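Local coordinates for protein transcriptional regulator (Methanobacterium thermoautotrophicum, PDB 3BPV) that probably binds DNA as a winged-helix, MarR-type regulator of transcription, working as a dimer of two identical subunits, at residues Arg12-Arg15 with Val16-Arg20; Pro42-Lys45 with Gln46-Ala50; Leu122-Lys125 with Met126-Leu130. One frame throughout, in Å; residues are numbered along the deposited sequence.

Interaction 1: residues Arg12-Arg15 with Val16-Arg20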
loop_
_atom_site.group_PDB
_atom_site.type_symbol
_atom_site.label_atom_id
_atom_site.label_comp_id
_atom_site.label_asym_id
_atom_site.label_seq_id
_atom_site.Cartn_x
_atom_site.Cartn_y
_atom_site.Cartn_z
ATOM N N ARG A 12 -6.332 -0.427 3.919
ATOM C CA ARG A 12 -6.676 0.947 4.263
ATOM C C ARG A 12 -7.158 1.014 5.709
ATOM O O ARG A 12 -6.934 2.012 6.406
ATOM C CB ARG A 12 -7.744 1.500 3.315
ATOM C CG ARG A 12 -7.186 1.987 1.990
ATOM C CD ARG A 12 -8.162 2.913 1.287
ATOM N NE ARG A 12 -9.309 2.210 0.726
ATOM C CZ ARG A 12 -9.279 1.512 -0.405
ATOM N NH1 ARG A 12 -8.157 1.423 -1.102
ATOM N NH2 ARG A 12 -10.377 0.911 -0.842
ATOM N N SER A 13 -7.814 -0.046 6.171
ATOM C CA SER A 13 -8.295 -0.061 7.545
ATOM C C SER A 13 -7.083 -0.139 8.458
ATOM O O SER A 13 -7.065 0.461 9.534
ATOM C CB SER A 13 -9.225 -1.255 7.788
ATOM O OG SER A 13 -8.519 -2.478 7.883
ATOM N N HIS A 14 -6.058 -0.858 8.015
ATOM C CA HIS A 14 -4.835 -0.994 8.793
ATOM C C HIS A 14 -4.157 0.363 8.902
ATOM O O HIS A 14 -3.682 0.748 9.971
ATOM C CB HIS A 14 -3.905 -2.016 8.123
ATOM C CG HIS A 14 -2.582 -2.176 8.805
ATOM N ND1 HIS A 14 -1.508 -1.356 8.541
ATOM C CD2 HIS A 14 -2.160 -3.061 9.738
ATOM C CE1 HIS A 14 -0.479 -1.730 9.281
ATOM N NE2 HIS A 14 -0.849 -2.762 10.016
ATOM N N ARG A 15 -4.134 1.099 7.798
ATOM C CA ARG A 15 -3.530 2.419 7.772
ATOM C C ARG A 15 -4.222 3.364 8.752
ATOM O O ARG A 15 -3.562 4.093 9.499
ATOM C CB ARG A 15 -3.593 2.979 6.351
ATOM C CG ARG A 15 -2.924 4.327 6.167
ATOM C CD ARG A 15 -2.339 4.428 4.764
ATOM N NE ARG A 15 -3.296 3.992 3.757
ATOM C CZ ARG A 15 -2.993 3.761 2.484
ATOM N NH1 ARG A 15 -1.749 3.922 2.054
ATOM N NH2 ARG A 15 -3.938 3.367 1.638
ATOM N N VAL A 16 -5.550 3.352 8.743
ATOM C CA VAL A 16 -6.310 4.214 9.643
ATOM C C VAL A 16 -6.101 3.782 11.095
ATOM O O VAL A 16 -5.934 4.619 11.983
ATOM C CB VAL A 16 -7.821 4.181 9.306
ATOM C CG1 VAL A 16 -8.616 4.930 10.370
ATOM C CG2 VAL A 16 -8.063 4.817 7.944
ATOM N N PHE A 17 -6.100 2.477 11.341
ATOM C CA PHE A 17 -5.916 1.962 12.698
ATOM C C PHE A 17 -4.534 2.329 13.254
ATOM O O PHE A 17 -4.411 2.773 14.401
ATOM C CB PHE A 17 -6.083 0.440 12.700
ATOM C CG PHE A 17 -6.303 -0.150 14.062
ATOM C CD1 PHE A 17 -7.537 -0.040 14.688
ATOM C CD2 PHE A 17 -5.277 -0.820 14.716
ATOM C CE1 PHE A 17 -7.750 -0.592 15.951
ATOM C CE2 PHE A 17 -5.476 -1.376 15.979
ATOM C CZ PHE A 17 -6.719 -1.261 16.597
ATOM N N ILE A 18 -3.492 2.126 12.452
ATOM C CA ILE A 18 -2.127 2.455 12.859
ATOM C C ILE A 18 -2.017 3.944 13.179
ATOM O O ILE A 18 -1.445 4.338 14.190
ATOM C CB ILE A 18 -1.113 2.127 11.728
ATOM C CG1 ILE A 18 -0.908 0.619 11.637
ATOM C CG2 ILE A 18 0.215 2.844 11.970
ATOM C CD1 ILE A 18 -0.268 0.018 12.854
ATOM N N GLY A 19 -2.573 4.771 12.304
ATOM C CA GLY A 19 -2.514 6.205 12.506
ATOM C C GLY A 19 -3.191 6.666 13.781
ATOM O O GLY A 19 -2.721 7.599 14.432
ATOM N N ARG A 20 -4.288 6.011 14.142
ATOM C CA ARG A 20 -5.035 6.370 15.343
ATOM C C ARG A 20 -4.379 5.846 16.612
ATOM O O ARG A 20 -4.214 6.583 17.586
ATOM C CB ARG A 20 -6.465 5.829 15.250
ATOM C CG ARG A 20 -7.220 6.275 14.012
ATOM C CD ARG A 20 -7.460 7.778 13.987
ATOM N NE ARG A 20 -8.484 8.189 14.942
ATOM C CZ ARG A 20 -8.973 9.423 15.024
ATOM N NH1 ARG A 20 -8.531 10.370 14.208
ATOM N NH2 ARG A 20 -9.910 9.709 15.916
#
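Ile18 lays its CG1 over one face of the His14 imidazole, one helical turn earlier in helix 3-21. Ile18 CG1 lies 3.7 Å from the centroid of the His14 ring, and its shortest approach to a ring atom is 3.4 Å, to His14 CE1; together these values define a CH-pi contact displaced toward the rim. The torsions explain the meeting. The His14 ring turns away from its own N, beside the carbonyl carbon and toward the next turn (chi1 177°), whereas CG1 of Ile18 leans toward the start of the helix, trans to its carbonyl carbon (chi1 -74°). The two side chains thus run side by side, and Ile18 CG1 also rests 3.2 Å from His14 O. His14 O accepts the Ile18 N-H, with Ile18 N at 2.8 Å and an N-H...O angle of 168°, so backbone and side chain hold the pair together.

Both ring nitrogens are hydrogen-bonded, His14 ND1 to Asp29 and His14 NE2 to Glu104, which would fix the ring's rotation, while Trp107 meets the ring edge-to-face. This buried side contrasts with the looser flank of Arg12, Arg15 and Val16. There, Val16 CG2 sits 3.4 Å from Arg12 O, the acceptor of the Val16 N-H at 3.0 Å, and the outer parts of the arginines extend from the turn. Phe52, Val55 and His54 of the second subunit pack on Arg12, Arg15 and Val16 respectively. The i to i+4 bonding is that of an alpha-helix, here the N-terminal helix of a MarR-type dimer, set between helices 29-40 and 97-111 of its own chain and the second subunit.

Interaction 2: residues Pro42-Lys45 with Gln46-Ala50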
loop_
_atom_site.group_PDB
_atom_site.type_symbol
_atom_site.label_atom_id
_atom_site.label_comp_id
_atom_site.label_asym_id
_atom_site.label_seq_id
_atom_site.Cartn_x
_atom_site.Cartn_y
_atom_site.Cartn_z
ATOM N N PRO A 42 19.456 -4.679 10.140
ATOM C CA PRO A 42 20.295 -3.558 10.568
ATOM C C PRO A 42 21.424 -3.267 9.584
ATOM O O PRO A 42 22.147 -4.174 9.165
ATOM C CB PRO A 42 20.808 -4.014 11.941
ATOM C CG PRO A 42 20.806 -5.502 11.833
ATOM C CD PRO A 42 19.498 -5.771 11.128
ATOM N N GLY A 43 21.555 -2.000 9.204
ATOM C CA GLY A 43 22.596 -1.608 8.272
ATOM C C GLY A 43 22.169 -1.579 6.818
ATOM O O GLY A 43 22.962 -1.243 5.942
ATOM N N ILE A 44 20.917 -1.938 6.551
ATOM C CA ILE A 44 20.424 -1.931 5.184
ATOM C C ILE A 44 20.599 -0.525 4.608
ATOM O O ILE A 44 20.397 0.472 5.302
ATOM C CB ILE A 44 18.925 -2.345 5.130
ATOM C CG1 ILE A 44 18.474 -2.493 3.675
ATOM C CG2 ILE A 44 18.065 -1.314 5.856
ATOM C CD1 ILE A 44 17.065 -3.049 3.518
ATOM N N LYS A 45 21.002 -0.453 3.342
ATOM C CA LYS A 45 21.189 0.833 2.674
ATOM C C LYS A 45 19.819 1.413 2.345
ATOM O O LYS A 45 18.876 0.671 2.062
ATOM C CB LYS A 45 21.986 0.666 1.374
ATOM C CG LYS A 45 23.506 0.688 1.522
ATOM C CD LYS A 45 24.037 -0.500 2.297
ATOM C CE LYS A 45 25.558 -0.504 2.273
ATOM N NZ LYS A 45 26.117 -1.606 3.096
ATOM N N GLN A 46 19.713 2.737 2.378
ATOM C CA GLN A 46 18.451 3.388 2.067
ATOM C C GLN A 46 17.995 3.011 0.669
ATOM O O GLN A 46 16.812 2.765 0.455
ATOM C CB GLN A 46 18.580 4.909 2.166
ATOM C CG GLN A 46 17.295 5.655 1.803
ATOM C CD GLN A 46 17.374 7.137 2.111
ATOM O OE1 GLN A 46 18.035 7.547 3.065
ATOM N NE2 GLN A 46 16.682 7.949 1.316
ATOM N N ASP A 47 18.920 2.962 -0.286
ATOM C CA ASP A 47 18.532 2.611 -1.644
ATOM C C ASP A 47 18.069 1.162 -1.728
ATOM O O ASP A 47 17.256 0.825 -2.585
ATOM C CB ASP A 47 19.669 2.880 -2.647
ATOM C CG ASP A 47 20.922 2.081 -2.356
ATOM O OD1 ASP A 47 21.785 2.580 -1.607
ATOM O OD2 ASP A 47 21.042 0.959 -2.884
ATOM N N GLU A 48 18.571 0.306 -0.838
ATOM C CA GLU A 48 18.167 -1.100 -0.827
ATOM C C GLU A 48 16.761 -1.211 -0.239
ATOM O O GLU A 48 15.958 -2.044 -0.672
ATOM C CB GLU A 48 19.160 -1.941 -0.013
ATOM C CG GLU A 48 20.575 -1.909 -0.576
ATOM C CD GLU A 48 21.567 -2.716 0.237
ATOM O OE1 GLU A 48 21.568 -2.600 1.483
ATOM O OE2 GLU A 48 22.361 -3.458 -0.380
ATOM N N LEU A 49 16.465 -0.372 0.748
ATOM C CA LEU A 49 15.137 -0.370 1.346
ATOM C C LEU A 49 14.153 0.143 0.287
ATOM O O LEU A 49 13.057 -0.398 0.149
ATOM C CB LEU A 49 15.106 0.539 2.575
ATOM C CG LEU A 49 13.817 0.501 3.399
ATOM C CD1 LEU A 49 13.697 -0.858 4.071
ATOM C CD2 LEU A 49 13.826 1.604 4.451
ATOM N N ALA A 50 14.554 1.173 -0.454
ATOM C CA ALA A 50 13.715 1.730 -1.516
ATOM C C ALA A 50 13.424 0.669 -2.565
ATOM O O ALA A 50 12.292 0.520 -3.019
ATOM C CB ALA A 50 14.409 2.907 -2.165
HETATM O O HOH W 1 24.632 -3.654 1.927
#
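Lys45, at the N-cap position before helix 46-53 in the winged-helix region, is met from the first turn by Glu48, whose carboxylate returns to the Lys45 backbone. Gln46 starts the helix, its side chain packing on Leu64 and Leu87. Asp47 follows, its OD1 lying 3.5 Å from Lys45 CB, but its charge is directed to a salt bridge with Arg84 of strand 84-89. At Glu48 the chain reaches back toward the loop because CG stands trans to the carbonyl carbon (chi1 -61°) and the rest is extended. Glu48 OE1 accepts the Lys45 N-H at 2.9 Å and 165°, on the anti side and 23° out of the carboxylate plane. Glu48 OE1 also lies 3.3 Å from Lys45 CD, while a water joins Lys45 NZ, at 2.8 Å, to Glu48 OE2, at 3.2 Å. Replacing Glu48 by an alanine removes the carboxylate and is likely to leave the Lys45 N-H without that acceptor and the water without its Glu48 OE2 partner. Leu49 closes the turn: Leu49 N bonds to Lys45 O at 2.9 Å, and Leu49 CD1 meets Ile44 CD1 at 4.1 Å on the buried side. The chemistry implies that the Glu48 bond helps hold the helix start, alongside Leu49 N-H and the backbone bonds to Tyr85 and Leu87, while the opposite charges probably help through the water.

Interaction 3: residues Leu122-Lys125 with Met126-Leu130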
loop_
_atom_site.group_PDB
_atom_site.type_symbol
_atom_site.label_atom_id
_atom_site.label_comp_id
_atom_site.label_asym_id
_atom_site.label_seq_id
_atom_site.Cartn_x
_atom_site.Cartn_y
_atom_site.Cartn_z
ATOM N N LEU A 122 -6.966 -20.840 8.034
ATOM C CA LEU A 122 -6.938 -21.149 6.612
ATOM C C LEU A 122 -6.570 -19.909 5.809
ATOM O O LEU A 122 -5.797 -19.991 4.856
ATOM C CB LEU A 122 -8.300 -21.672 6.151
ATOM C CG LEU A 122 -8.385 -22.028 4.666
ATOM C CD1 LEU A 122 -7.374 -23.111 4.326
ATOM C CD2 LEU A 122 -9.793 -22.503 4.343
ATOM N N PHE A 123 -7.127 -18.763 6.184
ATOM C CA PHE A 123 -6.830 -17.525 5.482
ATOM C C PHE A 123 -5.346 -17.229 5.582
ATOM O O PHE A 123 -4.706 -16.902 4.584
ATOM C CB PHE A 123 -7.629 -16.354 6.068
ATOM C CG PHE A 123 -7.535 -15.091 5.248
ATOM C CD1 PHE A 123 -8.205 -14.989 4.029
ATOM C CD2 PHE A 123 -6.738 -14.031 5.657
ATOM C CE1 PHE A 123 -8.076 -13.850 3.229
ATOM C CE2 PHE A 123 -6.604 -12.890 4.864
ATOM C CZ PHE A 123 -7.277 -12.802 3.641
ATOM N N ARG A 124 -4.794 -17.347 6.786
ATOM C CA ARG A 124 -3.376 -17.088 6.993
ATOM C C ARG A 124 -2.511 -18.031 6.157
ATOM O O ARG A 124 -1.521 -17.607 5.552
ATOM C CB ARG A 124 -3.019 -17.239 8.475
ATOM C CG ARG A 124 -1.555 -16.985 8.769
ATOM C CD ARG A 124 -1.220 -15.504 8.732
ATOM N NE ARG A 124 -1.022 -14.965 10.076
ATOM C CZ ARG A 124 -0.091 -15.394 10.922
ATOM N NH1 ARG A 124 0.733 -16.370 10.565
ATOM N NH2 ARG A 124 0.014 -14.852 12.127
ATOM N N LYS A 125 -2.883 -19.308 6.122
ATOM C CA LYS A 125 -2.118 -20.277 5.351
ATOM C C LYS A 125 -2.150 -19.946 3.869
ATOM O O LYS A 125 -1.139 -20.090 3.172
ATOM C CB LYS A 125 -2.644 -21.699 5.572
ATOM C CG LYS A 125 -2.410 -22.248 6.976
ATOM C CD LYS A 125 -2.808 -23.713 7.077
ATOM C CE LYS A 125 -1.896 -24.603 6.245
ATOM N NZ LYS A 125 -0.501 -24.612 6.768
ATOM N N MET A 126 -3.308 -19.507 3.381
ATOM C CA MET A 126 -3.426 -19.158 1.976
ATOM C C MET A 126 -2.608 -17.918 1.677
ATOM O O MET A 126 -1.966 -17.834 0.635
ATOM C CB MET A 126 -4.890 -18.946 1.588
ATOM C CG MET A 126 -5.676 -20.242 1.549
ATOM S SD MET A 126 -7.307 -20.027 0.827
ATOM C CE MET A 126 -8.177 -19.243 2.150
ATOM N N CYS A 127 -2.603 -16.955 2.590
ATOM C CA CYS A 127 -1.831 -15.736 2.373
ATOM C C CYS A 127 -0.350 -16.046 2.317
ATOM O O CYS A 127 0.386 -15.448 1.534
ATOM C CB CYS A 127 -2.077 -14.707 3.480
ATOM S SG CYS A 127 -1.893 -13.015 2.896
ATOM N N ARG A 128 0.097 -16.965 3.169
ATOM C CA ARG A 128 1.502 -17.343 3.169
ATOM C C ARG A 128 1.847 -17.954 1.817
ATOM O O ARG A 128 2.879 -17.631 1.238
ATOM C CB ARG A 128 1.801 -18.349 4.284
ATOM C CG ARG A 128 3.271 -18.730 4.359
ATOM C CD ARG A 128 3.534 -19.809 5.394
ATOM N NE ARG A 128 3.288 -19.360 6.760
ATOM C CZ ARG A 128 3.580 -20.079 7.841
ATOM N NH1 ARG A 128 4.127 -21.282 7.711
ATOM N NH2 ARG A 128 3.329 -19.597 9.051
ATOM N N ARG A 129 0.986 -18.839 1.316
ATOM C CA ARG A 129 1.218 -19.456 0.012
ATOM C C ARG A 129 1.244 -18.419 -1.108
ATOM O O ARG A 129 2.076 -18.499 -2.014
ATOM C CB ARG A 129 0.143 -20.496 -0.279
ATOM C CG ARG A 129 0.279 -21.745 0.558
ATOM C CD ARG A 129 -0.975 -22.583 0.481
ATOM N NE ARG A 129 -1.276 -23.010 -0.881
ATOM C CZ ARG A 129 -2.461 -23.475 -1.261
ATOM N NH1 ARG A 129 -3.447 -23.569 -0.375
ATOM N NH2 ARG A 129 -2.667 -23.831 -2.522
ATOM N N LEU A 130 0.336 -17.451 -1.061
ATOM C CA LEU A 130 0.307 -16.417 -2.087
ATOM C C LEU A 130 1.535 -15.512 -1.964
ATOM O O LEU A 130 2.086 -15.068 -2.966
ATOM C CB LEU A 130 -0.978 -15.600 -1.973
ATOM C CG LEU A 130 -2.252 -16.401 -2.251
ATOM C CD1 LEU A 130 -3.460 -15.581 -1.833
ATOM C CD2 LEU A 130 -2.326 -16.761 -3.739
#
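Helix 117-136 belongs to the dimer interface of this MarR-type protein, and within it Leu122 and Met126 form an apolar i to i+4 pair. Met126 CE reaches Leu122 CG at 3.8 Å, the two side chains crossing obliquely. CG of Met126 points back along the helix, trans to the carbonyl carbon (chi1 -71°), and the bend at the thioether (chi3 -76°) brings the methyl across to the leucine. On the way, Met126 CG passes 3.3 Å from Leu122 O, the same oxygen that accepts the Met126 N-H at 2.9 Å. The methionine therefore lies close against the preceding turn.

The neighbouring buried position repeats the spacing: Cys127 N bonds to Phe123 O at 2.9 Å. Cys127 CB lies 3.6 Å from Phe123 O. Across the interface, Leu122 and Met126 each pack on their own counterpart of the second subunit, and the two Phe123 rings meet with planes only about 5° apart. Leu130 of that subunit also packs on Phe123.

Arg124, Lys125 and Arg128 make another side of the helix basic. Arg124 NH1 and Arg128 NH2 come within 4.4 Å, each at the edge of the other guanidinium and near its plane, while the backbone joins the same residues through Arg128 N and Arg124 O at 3.0 Å. Arg129, by contrast, is an interface residue. It leans back over the preceding turn, Arg129 CG lying 3.4 Å from Lys125 O, and its guanidinium makes a salt bridge to Glu119 and a cation-pi contact with Phe115, both of the second subunit. The chemistry thus divides the helix: apolar side chains and one paired arginine join the subunits, whereas the close approach of Arg124 and Arg128 probably carries some electrostatic cost.

Overall arrangement
Interactions 1, 2 and 3 follow one another along the chain, on helix 3-21, on the loop and start of helix 46-53, and on helix 117-136. None touches another. The centres of interactions 1 and 3 are about 22 Å apart, and both meet the second subunit, placing these terminal helices in the dimer. Interaction 2 lies about 25 Å from interaction 1 and 28 Å from interaction 3, centre to centre, in the winged-helix part beside strand 84-89; no other chain of the assembly touches it. Helix 3-21 nevertheless bears on Phe52, His54 and Val55 of the second subunit, in and just after that subunit's helix 46-53, and so links the dimer to the probable DNA-binding region.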